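Local coordinates for protein uracil-DNA glycosylase (Nitratifractor salsuginis, PDB 5X3G) that is a DNA-repair enzyme of the uracil-DNA glycosylase superfamily, with an alpha/beta fold built on a four-stranded parallel sheet, at residues A62-R67 and I88-I93; Y81-S86 and D94-E99; R117-M122 and M249-K254; L147-M152 and R156-R161. One frame throughout, in Å; residues are numbered along the deposited sequence.

Interaction 1: residues A62-R67 and I88-I93; sequences AFSTLR and IGYAFI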
# COMPACT_ATOMS: atom_id res chain seq x y z
N ALA A 62 2.14 7.44 1.51
CA ALA A 62 1.91 6.44 2.55
C ALA A 62 2.35 6.90 3.93
O ALA A 62 1.90 6.34 4.93
CB ALA A 62 2.62 5.14 2.18
N PHE A 63 3.22 7.91 4.00
CA PHE A 63 3.71 8.45 5.26
C PHE A 63 3.02 9.75 5.67
O PHE A 63 3.40 10.35 6.68
CB PHE A 63 5.22 8.69 5.18
CG PHE A 63 6.03 7.47 4.80
CD1 PHE A 63 6.64 6.69 5.76
CD2 PHE A 63 6.18 7.12 3.46
CE1 PHE A 63 7.39 5.58 5.41
CE2 PHE A 63 6.93 6.01 3.10
CZ PHE A 63 7.53 5.24 4.08
N SER A 64 2.02 10.19 4.91
CA SER A 64 1.47 11.53 5.08
C SER A 64 0.43 11.63 6.19
O SER A 64 -0.04 12.74 6.48
CB SER A 64 0.85 12.01 3.76
OG SER A 64 -0.21 11.17 3.35
N THR A 65 0.05 10.52 6.81
CA THR A 65 -0.92 10.56 7.90
C THR A 65 -0.38 9.82 9.12
O THR A 65 -0.32 10.38 10.22
CB THR A 65 -2.25 9.96 7.47
OG1 THR A 65 -2.70 10.60 6.27
CG2 THR A 65 -3.30 10.16 8.56
N LEU A 66 0.02 8.57 8.92
CA LEU A 66 0.61 7.79 10.00
C LEU A 66 1.89 8.45 10.51
O LEU A 66 2.68 8.98 9.73
CB LEU A 66 0.92 6.37 9.53
CG LEU A 66 -0.23 5.39 9.28
CD1 LEU A 66 0.30 4.13 8.62
CD2 LEU A 66 -0.93 5.05 10.59
N ARG A 67 2.07 8.41 11.81
CA ARG A 67 3.32 8.69 12.48
C ARG A 67 4.02 7.38 12.82
O ARG A 67 3.36 6.34 12.94
CB ARG A 67 3.07 9.51 13.76
CG ARG A 67 2.17 10.71 13.51
CD ARG A 67 2.86 11.74 12.64
NE ARG A 67 2.85 13.08 13.23
CZ ARG A 67 1.93 14.00 12.94
NH1 ARG A 67 0.97 13.73 12.07
NH2 ARG A 67 1.99 15.20 13.52
N ILE A 88 -0.90 6.67 -6.90
CA ILE A 88 -1.15 7.81 -6.03
C ILE A 88 -0.34 7.71 -4.75
O ILE A 88 -0.67 8.35 -3.74
CB ILE A 88 -2.65 7.94 -5.71
CG1 ILE A 88 -3.16 6.69 -4.98
CG2 ILE A 88 -3.46 8.21 -6.97
CD1 ILE A 88 -4.56 6.85 -4.43
N GLY A 89 0.73 6.92 -4.77
CA GLY A 89 1.66 6.88 -3.65
C GLY A 89 1.33 5.88 -2.56
O GLY A 89 1.94 5.94 -1.48
N TYR A 90 0.39 4.97 -2.80
CA TYR A 90 0.03 3.93 -1.85
C TYR A 90 0.15 2.57 -2.52
O TYR A 90 -0.23 2.41 -3.68
CB TYR A 90 -1.41 4.09 -1.34
CG TYR A 90 -1.68 5.36 -0.58
CD1 TYR A 90 -1.37 5.47 0.77
CD2 TYR A 90 -2.28 6.45 -1.20
CE1 TYR A 90 -1.63 6.63 1.47
CE2 TYR A 90 -2.54 7.62 -0.50
CZ TYR A 90 -2.21 7.70 0.83
OH TYR A 90 -2.48 8.86 1.53
N ALA A 91 0.67 1.60 -1.78
CA ALA A 91 0.53 0.22 -2.20
C ALA A 91 -0.95 -0.16 -2.22
O ALA A 91 -1.75 0.33 -1.42
CB ALA A 91 1.30 -0.71 -1.26
N PHE A 92 -1.31 -1.01 -3.19
CA PHE A 92 -2.61 -1.67 -3.25
C PHE A 92 -3.75 -0.73 -3.64
O PHE A 92 -4.70 -1.17 -4.30
CB PHE A 92 -2.93 -2.34 -1.91
CG PHE A 92 -3.89 -3.49 -2.03
CD1 PHE A 92 -3.77 -4.39 -3.07
CD2 PHE A 92 -4.91 -3.66 -1.11
CE1 PHE A 92 -4.65 -5.45 -3.19
CE2 PHE A 92 -5.79 -4.72 -1.22
CZ PHE A 92 -5.66 -5.61 -2.27
N ILE A 93 -3.69 0.54 -3.26
CA ILE A 93 -4.78 1.47 -3.52
C ILE A 93 -4.67 1.97 -4.96
O ILE A 93 -3.71 2.67 -5.31
CB ILE A 93 -4.77 2.65 -2.54
CG1 ILE A 93 -4.79 2.13 -1.10
CG2 ILE A 93 -5.97 3.54 -2.78
CD1 ILE A 93 -6.02 1.31 -0.76
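The Tyr90 ring meets the backbone of Ala62 obliquely, with Ala62 CA 3.7 Å from Tyr90 CE1, while Ile88 CG1 of its own segment lies in plane at the CD2 edge, 3.9 Å from Tyr90 CD2. The contact joins two loops beside the parallel sheet of this alpha/beta glycosylase fold: 62-67 leaves a short 3-10 turn on its way to strand 73-77, the first in chain order and an inner strand of the sheet, and 88-93 lies in the long loop that follows that strand. Tyr90 CG stands anti to its own carbonyl carbon (chi1 -62°), and this lays the ring along the end of the 3-10 turn. The Ala62 methyl sits beside the ring, its CB 4.2 Å from Tyr90 CD1, and lies 3.8 Å from Gly89 O, the carbonyl just before Tyr90. Gly89 has a positive phi of 89°, where a CB would press on the carbonyl O of Ile88; its own carbonyl O lies beside Ala62. Helix 152-161 supplies Arg156 and Glu160, which pack against Tyr90, while Leu165 of strand 164-168 touches Ala62. This places the pair between a helix and an edge strand of the sheet. The end of the contact at Ser64 is polar. Ser64 OG is bonded back to the carbonyl O of Ala61, and it lies 3.7 Å from Tyr90 OH.

Interaction 2: residues Y81-S86 and D94-E99; sequences YPRPES and DGRVRE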
# COMPACT_ATOMS: atom_id res chain seq x y z
N TYR A 81 1.27 1.54 -9.74
CA TYR A 81 0.50 1.03 -10.86
C TYR A 81 0.95 1.70 -12.16
O TYR A 81 1.28 2.89 -12.17
CB TYR A 81 -0.99 1.27 -10.63
CG TYR A 81 -1.63 0.36 -9.60
CD1 TYR A 81 -1.70 -1.01 -9.81
CD2 TYR A 81 -2.17 0.88 -8.43
CE1 TYR A 81 -2.29 -1.84 -8.87
CE2 TYR A 81 -2.76 0.05 -7.49
CZ TYR A 81 -2.82 -1.31 -7.71
OH TYR A 81 -3.40 -2.14 -6.78
N PRO A 82 0.96 0.96 -13.28
CA PRO A 82 1.52 1.51 -14.53
C PRO A 82 0.69 2.62 -15.15
O PRO A 82 0.89 2.96 -16.33
CB PRO A 82 1.57 0.28 -15.45
CG PRO A 82 1.43 -0.92 -14.54
CD PRO A 82 0.57 -0.45 -13.42
N ARG A 83 -0.21 3.21 -14.39
CA ARG A 83 -1.19 4.14 -14.92
C ARG A 83 -1.10 5.47 -14.17
O ARG A 83 -1.07 5.47 -12.94
CB ARG A 83 -2.58 3.53 -14.81
CG ARG A 83 -2.75 2.30 -15.69
CD ARG A 83 -4.12 1.67 -15.53
NE ARG A 83 -4.30 1.20 -14.17
CZ ARG A 83 -3.85 0.03 -13.71
NH1 ARG A 83 -3.19 -0.79 -14.52
NH2 ARG A 83 -4.06 -0.32 -12.45
N PRO A 84 -1.02 6.60 -14.88
CA PRO A 84 -0.90 7.89 -14.18
C PRO A 84 -2.02 8.17 -13.20
O PRO A 84 -1.77 8.63 -12.09
CB PRO A 84 -0.87 8.91 -15.33
CG PRO A 84 -0.42 8.13 -16.52
CD PRO A 84 -0.97 6.75 -16.34
N GLU A 85 -3.27 7.88 -13.58
CA GLU A 85 -4.39 8.12 -12.68
C GLU A 85 -4.52 7.05 -11.60
O GLU A 85 -5.23 7.27 -10.62
CB GLU A 85 -5.69 8.22 -13.48
CG GLU A 85 -6.15 6.93 -14.15
CD GLU A 85 -5.43 6.62 -15.46
OE1 GLU A 85 -4.49 7.35 -15.82
OE2 GLU A 85 -5.82 5.63 -16.12
N SER A 86 -3.83 5.92 -11.75
CA SER A 86 -3.89 4.85 -10.76
C SER A 86 -2.84 4.98 -9.67
O SER A 86 -3.11 4.61 -8.52
CB SER A 86 -3.71 3.48 -11.43
OG SER A 86 -4.94 2.97 -11.91
N ASP A 94 -5.66 1.65 -5.78
CA ASP A 94 -5.68 2.05 -7.18
C ASP A 94 -6.44 3.37 -7.31
O ASP A 94 -7.64 3.43 -7.05
CB ASP A 94 -6.33 0.96 -8.04
CG ASP A 94 -6.12 1.20 -9.53
OD1 ASP A 94 -6.28 2.36 -9.98
OD2 ASP A 94 -5.80 0.24 -10.25
N GLY A 95 -5.73 4.41 -7.75
CA GLY A 95 -6.30 5.74 -7.88
C GLY A 95 -7.38 5.87 -8.94
O GLY A 95 -8.05 6.91 -8.98
N ARG A 96 -7.55 4.87 -9.81
CA ARG A 96 -8.68 4.91 -10.74
C ARG A 96 -10.01 4.74 -10.02
O ARG A 96 -11.02 5.31 -10.45
CB ARG A 96 -8.55 3.81 -11.80
CG ARG A 96 -7.58 4.12 -12.91
CD ARG A 96 -7.63 3.07 -14.00
NE ARG A 96 -8.96 2.98 -14.59
CZ ARG A 96 -9.41 3.77 -15.56
NH1 ARG A 96 -8.63 4.72 -16.05
NH2 ARG A 96 -10.63 3.61 -16.04
N VAL A 97 -10.03 3.97 -8.94
CA VAL A 97 -11.27 3.66 -8.25
C VAL A 97 -11.66 4.84 -7.37
O VAL A 97 -10.84 5.35 -6.60
CB VAL A 97 -11.12 2.38 -7.41
CG1 VAL A 97 -12.44 2.01 -6.78
CG2 VAL A 97 -10.58 1.23 -8.26
N ARG A 98 -12.91 5.27 -7.50
CA ARG A 98 -13.46 6.25 -6.59
C ARG A 98 -14.62 5.62 -5.82
O ARG A 98 -14.46 5.24 -4.65
CB ARG A 98 -13.91 7.50 -7.35
CG ARG A 98 -12.74 8.38 -7.78
CD ARG A 98 -13.20 9.56 -8.61
NE ARG A 98 -13.75 9.13 -9.89
CZ ARG A 98 -14.12 9.96 -10.86
NH1 ARG A 98 -13.98 11.27 -10.69
NH2 ARG A 98 -14.62 9.49 -11.99
N GLU A 99 -15.77 5.49 -6.46
CA GLU A 99 -16.90 4.82 -5.83
C GLU A 99 -16.65 3.32 -5.74
O GLU A 99 -16.17 2.70 -6.68
CB GLU A 99 -18.19 5.10 -6.61
CG GLU A 99 -18.71 6.54 -6.52
CD GLU A 99 -17.81 7.52 -7.25
OE1 GLU A 99 -17.30 7.18 -8.33
OE2 GLU A 99 -17.62 8.65 -6.73
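Asp94 OD1 is approached by two groups: its anti lone pair takes the backbone N of Arg96 at 2.8 Å, and Ser86 OG comes in from across the contact. That second distance is modelled very short, so its exact length is doubtful. The other carboxylate oxygen, Asp94 OD2, receives Arg83 NH2 at 2.9 Å on its syn side, as a salt bridge in the guanidinium plane. Arg83 reaches it through a bend at chi3 (-63°) and on the way gives its NE to Ser86 OG at 2.9 Å, so Ser86 and Asp94 share one guanidinium. One face of the Tyr81 ring carries the carboxylate, the planes 25° apart and Asp94 OD2 over the ring centre. Tyr81 and Pro82 end the sequence GQDPYP, which corresponds to the GQDPYH motif of family-1 uracil-DNA glycosylases, and the carboxylate, from further along the same loop, rests on its tyrosine. Asp94 also opens a type I turn to Val97, its bond to Arg96 N making an Asx turn. Backbone joins backbone where Gly95 N donates to Ser86 O at 2.7 Å. Toward the surface, Arg96 lies alongside Glu85 and its NH1 meets Glu85 OE2 at 3.0 Å on the anti side; Arg96 NH2 has a second anion, Glu109.

Interaction 3: residues R117-M122 and M249-K254; sequences RNFIKM and MDLLLK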
# COMPACT_ATOMS: atom_id res chain seq x y z
N ARG A 117 -10.92 -6.00 -6.28
CA ARG A 117 -12.21 -6.69 -6.36
C ARG A 117 -12.26 -7.85 -5.36
O ARG A 117 -13.15 -7.91 -4.50
CB ARG A 117 -12.44 -7.19 -7.79
CG ARG A 117 -13.75 -7.92 -8.01
CD ARG A 117 -13.93 -8.36 -9.47
NE ARG A 117 -13.10 -9.52 -9.81
CZ ARG A 117 -12.24 -9.56 -10.83
NH1 ARG A 117 -12.09 -8.51 -11.62
NH2 ARG A 117 -11.54 -10.66 -11.06
N ASN A 118 -11.28 -8.75 -5.45
CA ASN A 118 -11.31 -9.92 -4.58
C ASN A 118 -11.06 -9.56 -3.12
O ASN A 118 -11.63 -10.20 -2.23
CB ASN A 118 -10.28 -10.95 -5.06
CG ASN A 118 -10.65 -11.56 -6.41
OD1 ASN A 118 -11.83 -11.72 -6.72
ND2 ASN A 118 -9.64 -11.90 -7.20
N PHE A 119 -10.25 -8.53 -2.86
CA PHE A 119 -10.02 -8.11 -1.48
C PHE A 119 -11.29 -7.55 -0.87
O PHE A 119 -11.58 -7.80 0.31
CB PHE A 119 -8.90 -7.08 -1.42
CG PHE A 119 -8.56 -6.64 -0.01
CD1 PHE A 119 -7.59 -7.31 0.71
CD2 PHE A 119 -9.20 -5.56 0.58
CE1 PHE A 119 -7.28 -6.91 2.00
CE2 PHE A 119 -8.89 -5.17 1.87
CZ PHE A 119 -7.92 -5.84 2.58
N ILE A 120 -12.06 -6.78 -1.64
CA ILE A 120 -13.28 -6.19 -1.13
C ILE A 120 -14.34 -7.26 -0.90
O ILE A 120 -15.05 -7.24 0.12
CB ILE A 120 -13.78 -5.09 -2.08
CG1 ILE A 120 -12.85 -3.87 -2.03
CG2 ILE A 120 -15.21 -4.69 -1.73
CD1 ILE A 120 -13.13 -2.85 -3.10
N LYS A 121 -14.47 -8.21 -1.83
CA LYS A 121 -15.36 -9.34 -1.58
C LYS A 121 -14.93 -10.11 -0.33
O LYS A 121 -15.77 -10.52 0.48
CB LYS A 121 -15.39 -10.27 -2.79
CG LYS A 121 -16.11 -9.71 -3.99
CD LYS A 121 -16.10 -10.71 -5.14
CE LYS A 121 -16.72 -10.12 -6.39
NZ LYS A 121 -16.73 -11.13 -7.49
N MSE A 122 -13.63 -10.33 -0.16
CA MSE A 122 -13.06 -11.00 1.01
C MSE A 122 -13.48 -10.28 2.29
O MSE A 122 -13.90 -10.91 3.26
CB MSE A 122 -11.52 -11.08 0.91
CG MSE A 122 -10.80 -11.76 2.10
SE MSE A 122 -10.68 -10.69 3.74
CE MSE A 122 -9.55 -9.24 3.10
N MSE A 249 -9.96 -5.58 11.28
CA MSE A 249 -9.77 -4.22 10.81
C MSE A 249 -11.07 -3.59 10.35
O MSE A 249 -11.20 -2.36 10.36
CB MSE A 249 -8.75 -4.21 9.68
CG MSE A 249 -7.41 -4.78 10.06
SE MSE A 249 -6.11 -4.36 8.66
CE MSE A 249 -4.78 -5.74 8.99
N ASP A 250 -12.02 -4.44 9.98
CA ASP A 250 -13.30 -4.06 9.38
C ASP A 250 -13.12 -2.86 8.45
O ASP A 250 -13.69 -1.78 8.65
CB ASP A 250 -14.35 -3.77 10.46
CG ASP A 250 -15.77 -3.90 9.93
OD1 ASP A 250 -15.94 -4.07 8.70
OD2 ASP A 250 -16.72 -3.83 10.74
N LEU A 251 -12.30 -3.08 7.42
CA LEU A 251 -11.85 -2.00 6.55
C LEU A 251 -12.98 -1.37 5.75
O LEU A 251 -12.82 -0.24 5.26
CB LEU A 251 -10.77 -2.52 5.61
CG LEU A 251 -9.48 -2.95 6.31
CD1 LEU A 251 -8.64 -3.84 5.42
CD2 LEU A 251 -8.69 -1.73 6.76
N LEU A 252 -14.12 -2.05 5.60
CA LEU A 252 -15.23 -1.51 4.83
C LEU A 252 -16.26 -0.79 5.69
O LEU A 252 -17.23 -0.26 5.15
CB LEU A 252 -15.91 -2.63 4.03
CG LEU A 252 -15.04 -3.33 3.00
CD1 LEU A 252 -15.85 -4.34 2.22
CD2 LEU A 252 -14.38 -2.34 2.05
N LEU A 253 -16.06 -0.74 7.01
CA LEU A 253 -16.97 -0.01 7.88
C LEU A 253 -16.68 1.49 7.79
O LEU A 253 -15.53 1.91 7.95
CB LEU A 253 -16.83 -0.49 9.32
CG LEU A 253 -17.65 0.24 10.38
CD1 LEU A 253 -19.12 -0.13 10.28
CD2 LEU A 253 -17.11 -0.04 11.78
N LYS A 254 -17.71 2.28 7.53
CA LYS A 254 -17.56 3.72 7.45
C LYS A 254 -17.37 4.31 8.84
O LYS A 254 -18.21 4.09 9.73
CB LYS A 254 -18.78 4.35 6.77
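Phe119 leaves helix 114-126 with CG anti to the backbone N (chi1 -177°), and its ring swings out toward Leu251, in the loop after helix 240-246 near the C-terminal end of the modelled chain. The contact joins these two parts of the alpha/beta fold mainly through apolar side chains, with no hydrogen bond across. Past CB, the ring carbon CG is met by Phe92 CE2 at 3.6 Å, part of an edge-to-face pair of rings. Over one face, near CE1, lies the CE methyl of Met122, modelled as selenomethionine, 3.4 Å above the ring plane. At the far end Phe119 CZ touches Leu251 CD1 at 3.5 Å, and CE2 is 3.8 Å from the same Leu251 CD1; the methyl comes in at the ring edge, in plane. Phe246 makes a further edge-to-face pair with Phe119. One residue along, a type I turn from Asp250 to Leu253 presents Leu252 to the helix at about a right angle to Ile120. Leu155 of helix 152-161 packs on both leucines. Leu252 CD1 meets the branch methyl Ile120 CG2 at 4.0 Å and sits still closer to the helix backbone, 3.7 Å from Ile120 O.

Interaction 4: residues L147-M152 and R156-R161; sequences LLVSQM and RENFER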
# COMPACT_ATOMS: atom_id res chain seq x y z
N LEU A 147 -23.94 1.34 6.38
CA LEU A 147 -22.84 1.44 7.33
C LEU A 147 -21.47 1.32 6.68
O LEU A 147 -20.46 1.60 7.34
CB LEU A 147 -22.97 0.36 8.41
CG LEU A 147 -24.27 0.27 9.22
CD1 LEU A 147 -24.16 -0.81 10.28
CD2 LEU A 147 -24.60 1.61 9.85
N LEU A 148 -21.40 0.92 5.42
CA LEU A 148 -20.13 0.62 4.78
C LEU A 148 -19.57 1.85 4.07
O LEU A 148 -20.29 2.80 3.75
CB LEU A 148 -20.29 -0.53 3.78
CG LEU A 148 -20.91 -1.81 4.34
CD1 LEU A 148 -20.96 -2.90 3.27
CD2 LEU A 148 -20.14 -2.28 5.56
N VAL A 149 -18.26 1.81 3.82
CA VAL A 149 -17.62 2.88 3.06
C VAL A 149 -18.27 2.99 1.68
O VAL A 149 -18.87 2.04 1.16
CB VAL A 149 -16.11 2.65 2.93
CG1 VAL A 149 -15.44 2.70 4.29
CG2 VAL A 149 -15.82 1.34 2.22
N SER A 150 -18.14 4.17 1.08
CA SER A 150 -18.59 4.39 -0.28
C SER A 150 -17.47 4.80 -1.22
O SER A 150 -17.69 4.80 -2.44
CB SER A 150 -19.69 5.47 -0.32
OG SER A 150 -19.14 6.76 -0.08
N GLN A 151 -16.29 5.13 -0.71
CA GLN A 151 -15.21 5.68 -1.52
C GLN A 151 -13.91 4.93 -1.22
O GLN A 151 -13.65 4.55 -0.08
CB GLN A 151 -15.04 7.18 -1.24
CG GLN A 151 -16.17 8.04 -1.78
CD GLN A 151 -16.12 8.19 -3.29
OE1 GLN A 151 -15.05 8.41 -3.86
NE2 GLN A 151 -17.26 8.06 -3.94
N MSE A 152 -13.11 4.72 -2.27
CA MSE A 152 -11.80 4.09 -2.14
C MSE A 152 -10.90 4.90 -1.21
O MSE A 152 -10.07 4.34 -0.48
CB MSE A 152 -11.17 3.92 -3.52
CG MSE A 152 -9.70 3.55 -3.54
SE MSE A 152 -9.37 1.76 -2.85
CE MSE A 152 -10.11 0.71 -4.33
N ARG A 156 -8.71 3.40 1.96
CA ARG A 156 -7.34 3.80 2.29
C ARG A 156 -7.25 4.37 3.71
O ARG A 156 -6.40 3.96 4.51
CB ARG A 156 -6.85 4.81 1.25
CG ARG A 156 -5.39 5.21 1.33
CD ARG A 156 -5.21 6.45 2.19
NE ARG A 156 -5.73 7.65 1.53
CZ ARG A 156 -5.91 8.81 2.14
NH1 ARG A 156 -6.39 9.85 1.47
NH2 ARG A 156 -5.60 8.95 3.42
N GLU A 157 -8.15 5.31 4.03
CA GLU A 157 -8.16 5.91 5.36
C GLU A 157 -8.37 4.86 6.44
O GLU A 157 -7.80 4.97 7.53
CB GLU A 157 -9.26 6.97 5.44
CG GLU A 157 -8.97 8.23 4.63
CD GLU A 157 -10.16 9.17 4.59
OE1 GLU A 157 -11.30 8.71 4.80
OE2 GLU A 157 -9.95 10.38 4.34
N ASN A 158 -9.18 3.84 6.16
CA ASN A 158 -9.40 2.78 7.15
C ASN A 158 -8.18 1.88 7.29
O ASN A 158 -7.90 1.40 8.39
CB ASN A 158 -10.63 1.95 6.77
CG ASN A 158 -11.93 2.69 7.01
OD1 ASN A 158 -11.96 3.74 7.66
ND2 ASN A 158 -13.02 2.14 6.49
N PHE A 159 -7.45 1.63 6.19
CA PHE A 159 -6.14 1.00 6.31
C PHE A 159 -5.27 1.76 7.29
O PHE A 159 -4.64 1.18 8.18
CB PHE A 159 -5.45 0.92 4.95
CG PHE A 159 -5.76 -0.31 4.16
CD1 PHE A 159 -5.37 -1.56 4.63
CD2 PHE A 159 -6.40 -0.23 2.94
CE1 PHE A 159 -5.64 -2.70 3.89
CE2 PHE A 159 -6.67 -1.36 2.21
CZ PHE A 159 -6.29 -2.60 2.68
N GLU A 160 -5.22 3.09 7.13
CA GLU A 160 -4.35 3.88 8.00
C GLU A 160 -4.86 3.91 9.44
O GLU A 160 -4.05 3.92 10.38
CB GLU A 160 -4.20 5.29 7.44
CG GLU A 160 -3.43 5.31 6.13
CD GLU A 160 -3.29 6.70 5.53
OE1 GLU A 160 -4.29 7.45 5.54
OE2 GLU A 160 -2.19 7.03 5.05
N ARG A 161 -6.18 3.91 9.64
CA ARG A 161 -6.73 3.83 10.99
C ARG A 161 -6.28 2.55 11.69
O ARG A 161 -6.06 2.55 12.90
CB ARG A 161 -8.26 3.88 10.96
CG ARG A 161 -8.86 5.26 10.71
CD ARG A 161 -10.37 5.20 10.90
NE ARG A 161 -10.99 6.52 10.91
CZ ARG A 161 -11.42 7.16 9.82
NH1 ARG A 161 -11.29 6.59 8.63
NH2 ARG A 161 -11.98 8.35 9.93
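The start of helix 152-161 and the loop leading into it make this contact, with Gln151 at the N-cap and Met152 as first helical residue. Met152 O accepts from Arg156 N at 2.9 Å, an almost straight bond (173°) and an i+4 to i helical bond near the start of the helix. Glu154, from the same first turn, binds the backbone N of Ser150 and of Gln151 through OE1, tying the loop to the helix start. Arg156 then runs along the helix: with CG anti to its N (chi1 -173°) and bends at chi2 and chi3, its NH2 makes a salt bridge to Glu160 OE1 at 2.9 Å, in the guanidinium plane, while Glu157 CG lies 3.6 Å above that plane. Further along, Val149 and Asn158 slide past each other in opposite directions, and Val149 CG1 touches Asn158 ND2 at 3.3 Å. The methyl covers an amide nitrogen whose hydrogen bonds run elsewhere, to Leu251 O and, more weakly, to Leu253 O. Asn158 OD1 takes a weak bond from Arg161 NH1 at 3.1 Å. With its nitrogen donating to carbonyls and its oxygen facing a guanidinium, the amide of Asn158 probably has its orientation fixed by its partners, chiefly Leu251 O, so a buried polar group can sit against a valine methyl without losing its bonds.

In the fold
Interactions 3 and 4 are the buried contacts, with centres 9 Å apart. They meet where the chain end of interaction 3 bonds to interaction 4, Leu252 O to Val149 N. Interaction 3 has no hydrogen bond across it and is largely apolar, whereas interaction 4 combines helix bonding with a satisfied amide. Interaction 1, partly buried and its centre about 6 Å from the chain centre, reaches helix 152-161 through Tyr90 and touches interaction 3 through Phe92. Interaction 2 is the most polar, with salt bridges and an exposed glutamate, Glu85, toward the surface. Its segments alternate with those of interaction 1 along the chain, and Tyr81 OH meets Phe92 O. Arg98 O links interaction 2 to Met152 N at the start of the helix of interaction 4.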